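Local coordinates for angiopoietin-related protein 6 (Homo sapiens, PDB 6Y43) that is probably a secreted angiopoietin-like growth factor whose fibrinogen-like globe domain, a calcium-binding fold, is likely to mediate recognition of partner molecules, at residues A[177-183]-A[195-201]; A[11-16]-A[45-49]. All coordinates share one frame; numbering follows the deposited sequence.

Contact 1: A[177-183]-A[195-201]. With EDO (1,2-ethanediol), chain E.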
ATOM      1  N   HIS A 177      -8.152   9.884  -6.885  1.00  8.75           N
ATOM      2  CA  HIS A 177      -8.195  10.583  -5.610  1.00  8.17           C
ATOM      3  C   HIS A 177      -6.944  10.334  -4.770  1.00  8.67           C
ATOM      4  O   HIS A 177      -6.654  11.128  -3.876  1.00  9.47           O
ATOM      5  CB  HIS A 177      -9.445  10.162  -4.847  1.00  8.60           C
ATOM      6  CG  HIS A 177     -10.705  10.743  -5.411  1.00  9.51           C
ATOM      7  ND1 HIS A 177     -11.935  10.564  -4.828  1.00 10.34           N
ATOM      8  CD2 HIS A 177     -10.922  11.462  -6.541  1.00 12.96           C
ATOM      9  CE1 HIS A 177     -12.856  11.178  -5.553  1.00 11.62           C
ATOM     10  NE2 HIS A 177     -12.263  11.736  -6.593  1.00 11.58           N
ATOM     11  N   SER A 178      -6.212   9.252  -5.025  1.00  8.27           N
ATOM     12  CA  SER A 178      -4.972   8.963  -4.321  1.00  7.62           C
ATOM     13  C   SER A 178      -3.975   8.406  -5.323  1.00  8.78           C
ATOM     14  O   SER A 178      -4.362   7.765  -6.297  1.00 10.21           O
ATOM     15  CB  SER A 178      -5.194   7.971  -3.181  1.00  8.22           C
ATOM     16  OG  SER A 178      -5.926   6.838  -3.562  1.00 10.06           O
ATOM     17  N   ASN A 179      -2.686   8.671  -5.100  1.00  7.12           N
ATOM     18  CA  ASN A 179      -1.671   8.266  -6.066  1.00  6.57           C
ATOM     19  C   ASN A 179      -0.416   7.862  -5.303  1.00  7.13           C
ATOM     20  O   ASN A 179       0.672   8.375  -5.531  1.00  8.24           O
ATOM     21  CB  ASN A 179      -1.385   9.398  -7.049  1.00  8.39           C
ATOM     22  CG  ASN A 179      -0.516   8.978  -8.217  1.00  8.94           C
ATOM     23  OD1 ASN A 179      -0.707   7.910  -8.793  1.00  9.82           O
ATOM     24  ND2 ASN A 179       0.438   9.839  -8.584  1.00  8.25           N
ATOM     25  N   LEU A 180      -0.572   6.892  -4.407  1.00  6.83           N
ATOM     26  CA  LEU A 180       0.514   6.616  -3.476  1.00  9.37           C
ATOM     27  C   LEU A 180       1.707   5.962  -4.148  1.00  7.92           C
ATOM     28  O   LEU A 180       2.798   5.984  -3.572  1.00  8.57           O
ATOM     29  CB  LEU A 180       0.035   5.752  -2.316  1.00  6.01           C
ATOM     30  CG  LEU A 180      -1.082   6.367  -1.457  1.00  8.36           C
ATOM     31  CD1 LEU A 180      -1.363   5.477  -0.280  1.00  9.04           C
ATOM     32  CD2 LEU A 180      -0.750   7.796  -1.030  1.00  9.74           C
ATOM     33  N   ASN A 181       1.549   5.409  -5.355  1.00  7.05           N
ATOM     34  CA  ASN A 181       2.680   4.862  -6.091  1.00  7.35           C
ATOM     35  C   ASN A 181       3.260   5.849  -7.100  1.00  8.48           C
ATOM     36  O   ASN A 181       4.006   5.444  -7.993  1.00  9.43           O
ATOM     37  CB  ASN A 181       2.291   3.556  -6.775  1.00  8.67           C
ATOM     38  CG  ASN A 181       2.112   2.423  -5.794  1.00  7.71           C
ATOM     39  OD1 ASN A 181       2.608   2.471  -4.657  1.00  9.40           O
ATOM     40  ND2 ASN A 181       1.424   1.384  -6.227  1.00  9.62           N
ATOM     41  N   GLY A 182       2.952   7.134  -6.952  1.00  7.90           N
ATOM     42  CA  GLY A 182       3.402   8.147  -7.877  1.00  7.64           C
ATOM     43  C   GLY A 182       4.812   8.600  -7.593  1.00  8.53           C
ATOM     44  O   GLY A 182       5.630   7.885  -7.009  1.00 10.70           O
ATOM     45  N   VAL A 183       5.108   9.797  -8.069  1.00  9.21           N
ATOM     46  CA  VAL A 183       6.443  10.363  -7.948  1.00 10.46           C
ATOM     47  C   VAL A 183       6.620  10.933  -6.548  1.00 12.01           C
ATOM     48  O   VAL A 183       5.885  11.839  -6.151  1.00 11.60           O
ATOM     49  CB  VAL A 183       6.663  11.461  -8.993  1.00 11.53           C
ATOM     50  CG1 VAL A 183       8.089  11.994  -8.861  1.00 12.79           C
ATOM     51  CG2 VAL A 183       6.377  10.962 -10.384  1.00 14.45           C
ATOM     52  N   GLN A 195      -0.386  16.417 -11.938  1.00 14.67           N
ATOM     53  CA  GLN A 195      -0.502  15.978 -10.556  1.00 13.69           C
ATOM     54  C   GLN A 195      -0.013  14.541 -10.495  1.00 12.85           C
ATOM     55  O   GLN A 195      -0.790  13.609 -10.693  1.00 15.94           O
ATOM     56  CB  GLN A 195      -1.937  16.095 -10.055  1.00 14.83           C
ATOM     57  CG  GLN A 195      -2.466  17.496 -10.134  1.00 18.10           C
ATOM     58  CD  GLN A 195      -3.774  17.686  -9.386  1.00 20.06           C
ATOM     59  OE1 GLN A 195      -4.536  16.744  -9.180  1.00 22.40           O
ATOM     60  NE2 GLN A 195      -4.034  18.905  -8.982  1.00 24.05           N
ATOM     61  N   ASP A 196       1.282  14.352 -10.256  1.00 10.70           N
ATOM     62  CA  ASP A 196       1.893  13.042 -10.342  1.00 10.52           C
ATOM     63  C   ASP A 196       2.555  12.643  -9.038  1.00 10.15           C
ATOM     64  O   ASP A 196       3.180  11.583  -8.977  1.00 10.79           O
ATOM     65  CB  ASP A 196       2.902  12.990 -11.486  1.00 11.44           C
ATOM     66  CG  ASP A 196       4.073  13.952 -11.298  1.00 13.50           C
ATOM     67  OD1 ASP A 196       4.305  14.424 -10.168  1.00 12.56           O
ATOM     68  OD2 ASP A 196       4.763  14.224 -12.302  1.00 15.93           O
ATOM     69  N   GLY A 197       2.335  13.409  -7.974  1.00 10.02           N
ATOM     70  CA  GLY A 197       2.994  13.156  -6.713  1.00  8.07           C
ATOM     71  C   GLY A 197       2.308  12.085  -5.883  1.00  8.58           C
ATOM     72  O   GLY A 197       1.256  11.557  -6.224  1.00  8.23           O
ATOM     73  N   VAL A 198       2.913  11.804  -4.740  1.00  6.74           N
ATOM     74  CA  VAL A 198       2.374  10.853  -3.779  1.00  7.39           C
ATOM     75  C   VAL A 198       1.276  11.560  -2.999  1.00  7.63           C
ATOM     76  O   VAL A 198       1.544  12.196  -1.970  1.00  8.23           O
ATOM     77  CB  VAL A 198       3.471  10.333  -2.835  1.00  7.11           C
ATOM     78  CG1 VAL A 198       2.868   9.431  -1.802  1.00  7.49           C
ATOM     79  CG2 VAL A 198       4.600   9.637  -3.602  1.00 10.25           C
ATOM     80  N   TYR A 199       0.036  11.488  -3.497  1.00  7.55           N
ATOM     81  CA  TYR A 199      -1.017  12.345  -2.974  1.00  8.79           C
ATOM     82  C   TYR A 199      -2.252  11.597  -2.506  1.00  7.90           C
ATOM     83  O   TYR A 199      -2.508  10.441  -2.832  1.00  7.69           O
ATOM     84  CB  TYR A 199      -1.409  13.421  -4.002  1.00  8.75           C
ATOM     85  CG  TYR A 199      -2.267  13.039  -5.217  1.00  8.88           C
ATOM     86  CD1 TYR A 199      -3.634  12.777  -5.089  1.00  9.10           C
ATOM     87  CD2 TYR A 199      -1.728  13.047  -6.489  1.00  9.80           C
ATOM     88  CE1 TYR A 199      -4.436  12.490  -6.224  1.00  8.92           C
ATOM     89  CE2 TYR A 199      -2.512  12.765  -7.621  1.00  9.49           C
ATOM     90  CZ  TYR A 199      -3.860  12.488  -7.477  1.00  9.71           C
ATOM     91  OH  TYR A 199      -4.647  12.243  -8.593  1.00 14.56           O
ATOM     92  N   TRP A 200      -2.996  12.315  -1.670  1.00  7.84           N
ATOM     93  CA  TRP A 200      -4.234  11.858  -1.055  1.00  8.49           C
ATOM     94  C   TRP A 200      -5.151  13.075  -1.099  1.00  8.30           C
ATOM     95  O   TRP A 200      -4.865  14.102  -0.474  1.00  9.58           O
ATOM     96  CB  TRP A 200      -3.977  11.380   0.372  1.00  9.31           C
ATOM     97  CG  TRP A 200      -5.066  10.596   1.010  1.00  7.99           C
ATOM     98  CD1 TRP A 200      -6.039  11.074   1.833  1.00  8.30           C
ATOM     99  CD2 TRP A 200      -5.288   9.176   0.909  1.00  6.25           C
ATOM    100  NE1 TRP A 200      -6.852  10.054   2.250  1.00  8.54           N
ATOM    101  CE2 TRP A 200      -6.420   8.878   1.706  1.00  7.66           C
ATOM    102  CE3 TRP A 200      -4.652   8.136   0.224  1.00  7.93           C
ATOM    103  CZ2 TRP A 200      -6.925   7.587   1.833  1.00  8.61           C
ATOM    104  CZ3 TRP A 200      -5.155   6.851   0.349  1.00  9.83           C
ATOM    105  CH2 TRP A 200      -6.287   6.587   1.148  1.00  7.77           C
ATOM    106  N   ALA A 201      -6.204  13.005  -1.911  1.00  8.20           N
ATOM    107  CA  ALA A 201      -6.981  14.207  -2.201  1.00 10.32           C
ATOM    108  C   ALA A 201      -7.442  14.917  -0.936  1.00  9.64           C
ATOM    109  O   ALA A 201      -7.431  16.148  -0.867  1.00 10.92           O
ATOM    110  CB  ALA A 201      -8.197  13.859  -3.052  1.00 10.85           C
TER
HETATM  111  C1  EDO E 504      -8.521  15.173  -6.507  1.00 26.92           C
HETATM  112  O1  EDO E 504      -9.339  14.878  -7.640  1.00 33.22           O
HETATM  113  C2  EDO E 504      -7.085  15.259  -6.995  1.00 26.55           C
HETATM  114  O2  EDO E 504      -6.945  16.423  -7.821  1.00 30.74           O

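Contact 2: A[11-16]-A[45-49]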
ATOM      1  N   ASP A  11       1.390 -13.959   9.568  1.00 15.65           N
ATOM      2  CA  ASP A  11       1.308 -12.522   9.344  1.00 15.23           C
ATOM      3  C   ASP A  11       1.886 -11.793  10.553  1.00 13.81           C
ATOM      4  O   ASP A  11       2.257 -12.402  11.562  1.00 13.74           O
ATOM      5  CB  ASP A  11      -0.140 -12.118   9.086  1.00 16.51           C
ATOM      6  CG  ASP A  11      -1.090 -12.690  10.126  1.00 17.86           C
ATOM      7  OD1 ASP A  11      -0.823 -12.540  11.339  1.00 18.09           O
ATOM      8  OD2 ASP A  11      -2.109 -13.286   9.725  1.00 26.68           O
ATOM      9  N   CYS A  12       1.967 -10.463  10.429  1.00 13.25           N
ATOM     10  CA  CYS A  12       2.536  -9.655  11.503  1.00 12.59           C
ATOM     11  C   CYS A  12       1.707  -9.752  12.776  1.00 15.04           C
ATOM     12  O   CYS A  12       2.251  -9.674  13.876  1.00 12.40           O
ATOM     13  CB  CYS A  12       2.658  -8.201  11.046  1.00 11.29           C
ATOM     14  SG  CYS A  12       3.894  -8.000   9.726  1.00 11.58           S
ATOM     15  N   ALA A  13       0.393  -9.894  12.641  1.00 13.83           N
ATOM     16  CA  ALA A  13      -0.459 -10.026  13.816  1.00 15.14           C
ATOM     17  C   ALA A  13      -0.076 -11.254  14.636  1.00 16.40           C
ATOM     18  O   ALA A  13      -0.012 -11.186  15.866  1.00 19.05           O
ATOM     19  CB  ALA A  13      -1.922 -10.090  13.384  1.00 19.98           C
ATOM     20  N   GLU A  14       0.225 -12.376  13.974  1.00 19.30           N
ATOM     21  CA  GLU A  14       0.633 -13.563  14.726  1.00 16.44           C
ATOM     22  C   GLU A  14       1.942 -13.315  15.485  1.00 18.25           C
ATOM     23  O   GLU A  14       2.073 -13.688  16.660  1.00 19.82           O
ATOM     24  CB  GLU A  14       0.756 -14.762  13.785  1.00 18.68           C
ATOM     25  CG  GLU A  14       1.183 -16.016  14.533  1.00 22.52           C
ATOM     26  CD  GLU A  14       1.326 -17.220  13.653  1.00 23.61           C
ATOM     27  OE1 GLU A  14       1.905 -17.101  12.553  1.00 24.98           O
ATOM     28  OE2 GLU A  14       0.855 -18.296  14.075  1.00 39.54           O
ATOM     29  N   ALA A  15       2.911 -12.656  14.847  1.00 14.70           N
ATOM     30  CA  ALA A  15       4.143 -12.294  15.534  1.00 15.69           C
ATOM     31  C   ALA A  15       3.863 -11.389  16.737  1.00 17.32           C
ATOM     32  O   ALA A  15       4.421 -11.585  17.824  1.00 18.36           O
ATOM     33  CB  ALA A  15       5.083 -11.610  14.551  1.00 14.11           C
ATOM     34  N   ARG A  16       3.003 -10.390  16.551  1.00 17.14           N
ATOM     35  CA  ARG A  16       2.670  -9.474  17.635  1.00 16.62           C
ATOM     36  C   ARG A  16       2.059 -10.215  18.814  1.00 18.73           C
ATOM     37  O   ARG A  16       2.456 -10.007  19.967  1.00 23.03           O
ATOM     38  CB  ARG A  16       1.715  -8.402  17.118  1.00 16.74           C
ATOM     39  CG  ARG A  16       1.259  -7.446  18.192  1.00 22.53           C
ATOM     40  CD  ARG A  16       2.412  -6.587  18.688  1.00 22.95           C
ATOM     41  NE  ARG A  16       1.989  -5.764  19.815  1.00 27.99           N
ATOM     42  CZ  ARG A  16       1.900  -6.207  21.066  1.00 34.68           C
ATOM     43  NH1 ARG A  16       2.210  -7.468  21.354  1.00 32.47           N
ATOM     44  NH2 ARG A  16       1.487  -5.395  22.030  1.00 33.68           N
ATOM     45  N   GLY A  45      -2.344  -0.915  18.005  1.00 19.63           N
ATOM     46  CA  GLY A  45      -2.300  -2.262  18.503  1.00 24.94           C
ATOM     47  C   GLY A  45      -1.271  -3.130  17.834  1.00 15.39           C
ATOM     48  O   GLY A  45      -1.049  -4.258  18.292  1.00 20.04           O
ATOM     49  N   GLY A  46      -0.617  -2.629  16.783  1.00 15.12           N
ATOM     50  CA  GLY A  46       0.375  -3.415  16.073  1.00 14.47           C
ATOM     51  C   GLY A  46      -0.225  -4.526  15.232  1.00 15.10           C
ATOM     52  O   GLY A  46      -1.443  -4.621  15.007  1.00 13.87           O
ATOM     53  N   GLY A  47       0.681  -5.373  14.730  1.00 11.91           N
ATOM     54  CA  GLY A  47       0.295  -6.491  13.904  1.00 11.82           C
ATOM     55  C   GLY A  47       0.013  -6.146  12.456  1.00  9.90           C
ATOM     56  O   GLY A  47      -0.677  -6.911  11.778  1.00 11.78           O
ATOM     57  N   TRP A  48       0.548  -5.039  11.966  1.00 11.06           N
ATOM     58  CA  TRP A  48       0.268  -4.545  10.624  1.00  9.65           C
ATOM     59  C   TRP A  48       1.389  -4.962   9.680  1.00  9.99           C
ATOM     60  O   TRP A  48       2.560  -4.654   9.931  1.00 10.70           O
ATOM     61  CB  TRP A  48       0.138  -3.023  10.617  1.00 10.00           C
ATOM     62  CG  TRP A  48      -1.009  -2.506  11.394  1.00  9.36           C
ATOM     63  CD1 TRP A  48      -0.981  -1.969  12.645  1.00 13.51           C
ATOM     64  CD2 TRP A  48      -2.376  -2.440  10.958  1.00 10.07           C
ATOM     65  NE1 TRP A  48      -2.245  -1.577  13.027  1.00 14.22           N
ATOM     66  CE2 TRP A  48      -3.121  -1.848  12.007  1.00 12.84           C
ATOM     67  CE3 TRP A  48      -3.034  -2.813   9.785  1.00 10.38           C
ATOM     68  CZ2 TRP A  48      -4.492  -1.647  11.923  1.00 16.37           C
ATOM     69  CZ3 TRP A  48      -4.406  -2.606   9.705  1.00 13.11           C
ATOM     70  CH2 TRP A  48      -5.110  -2.026  10.771  1.00 13.62           C
ATOM     71  N   THR A  49       1.023  -5.653   8.599  1.00  9.73           N
ATOM     72  CA  THR A  49       1.958  -5.995   7.533  1.00 10.22           C
ATOM     73  C   THR A  49       2.024  -4.843   6.539  1.00  8.28           C
ATOM     74  O   THR A  49       1.013  -4.503   5.920  1.00  9.08           O
ATOM     75  CB  THR A  49       1.516  -7.271   6.818  1.00 10.04           C
ATOM     76  OG1 THR A  49       1.408  -8.327   7.772  1.00 11.31           O
ATOM     77  CG2 THR A  49       2.480  -7.645   5.687  1.00  8.95           C
TER
HETATM   78  O   HOH W   1      -0.681  -8.750   9.837  1.00 16.17           O

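Contact 1: A[177-183]-A[195-201]
N179 CB lies over one face of the Y199 ring, 3.8 Å from its centroid in a CH-pi contact, while H177 O meets the ring's edge. CG wedged between N and carbonyl carbon (chi1 75°) turns the Y199 ring under the 177-179 backbone, its OH bonded to Q166 OE1 and A176 O. Packing here is tight: N179 N donates to Y199 O at 2.9 Å, and N179 ND2, which also bonds to Q166 O, reaches G197 O at 3.0 Å from above the carbonyl plane; N179 OD1 is bonded to Y172 OH. A leucine replacing Y199 would probably leave N179 CB without its aromatic floor, and Q166 OE1 and A176 O without the hydroxyl. L180 CD2 meets V198 CG1 at 4.0 Å, and S178 CB lies 3.5 Å from W200 CE3. Looser are the partly exposed side chains of H177, A201 and V183 and exposed Q195, whose OE1 accepts from ethanediol O2; beside it V183 N binds D196 O. At the other end A201 N donates to H177 O at 2.8 Å, nearly along the C=O axis. These irregular segments, bridged at S178-W200, the first with a type I turn from N179 to G182, belong to the loop-rich part of the fibrinogen C-terminal globe.

Contact 2: A[11-16]-A[45-49]
A disulfide-bearing helix start meets a G1 beta bulge at the end of a run of glycines: C12, bonded to C39, opens helix 12-17 and sets its side chain against G47 and T49, where strand 48-54 begins. C12 CB lies 3.6 Å from G47 C, and C12 SG comes to 3.2 Å from T49 OG1. With SG anti to the carbonyl carbon (chi1 -67°), the sulfur passes alongside the start of the strand on its way to C39.

The polar link across this junction is a water. It accepts from A13 N, donates to G47 O at 2.7 Å and is hydrogen-bonded to T49 OG1, gripped by three protein atoms; A13 N and G47 O themselves, though 3.3 Å apart, are badly aligned for a direct bond. The N-terminus of the helix is capped separately by D11, the N-cap residue, whose OD1 takes E14 N at 2.8 Å.

One turn on, R16 lays its aliphatic part along the glycines. R16 CB rests 4.0 Å from G47 N, and the bend at chi2 (67°) keeps CG and NE beside G45 O, with R16 NE still 3.7 Å from G45 O. The backbones come very close, A13 CA and G47 CA being 3.6 Å apart, and a CB on G47 would collide with A13 CA. Its positive phi also favours glycine, as expected for the first position of a G1 bulge.

G47 and W48 both face E40 in that bulge, where strand 48-54 pairs with 33-40. C12 and T49 both touch V37 of strand 33-40, and D11 and A13 touch P219 of strand 212-219. The CB of W48 points away from the helix, and its side chain packs on L216 and R218 of strand 212-219 and on E96 and L98 of strand 95-102.

In the fold
Contact 2 comes first along the chain and closes before contact 1 opens. Their centres are 27 Å apart, on opposite sides of the chain's centre, and their nearest atoms remain about 12 Å from each other. Both belong to the one fibrinogen C-terminal globular domain and share its antiparallel beta-sheet: contact 2 packs helix 12-17 against the start of strand 48-54, whereas side chains of contact 1 reach the same strand at Q52 and R54, and both also touch strands 95-102 and 212-219. The two contacts thus mark different parts of one globe, a disulfide-tied N-terminal end and a loop-rich region, joined through shared strands; the calcium ion lies about 14 Å from the N179 side chain.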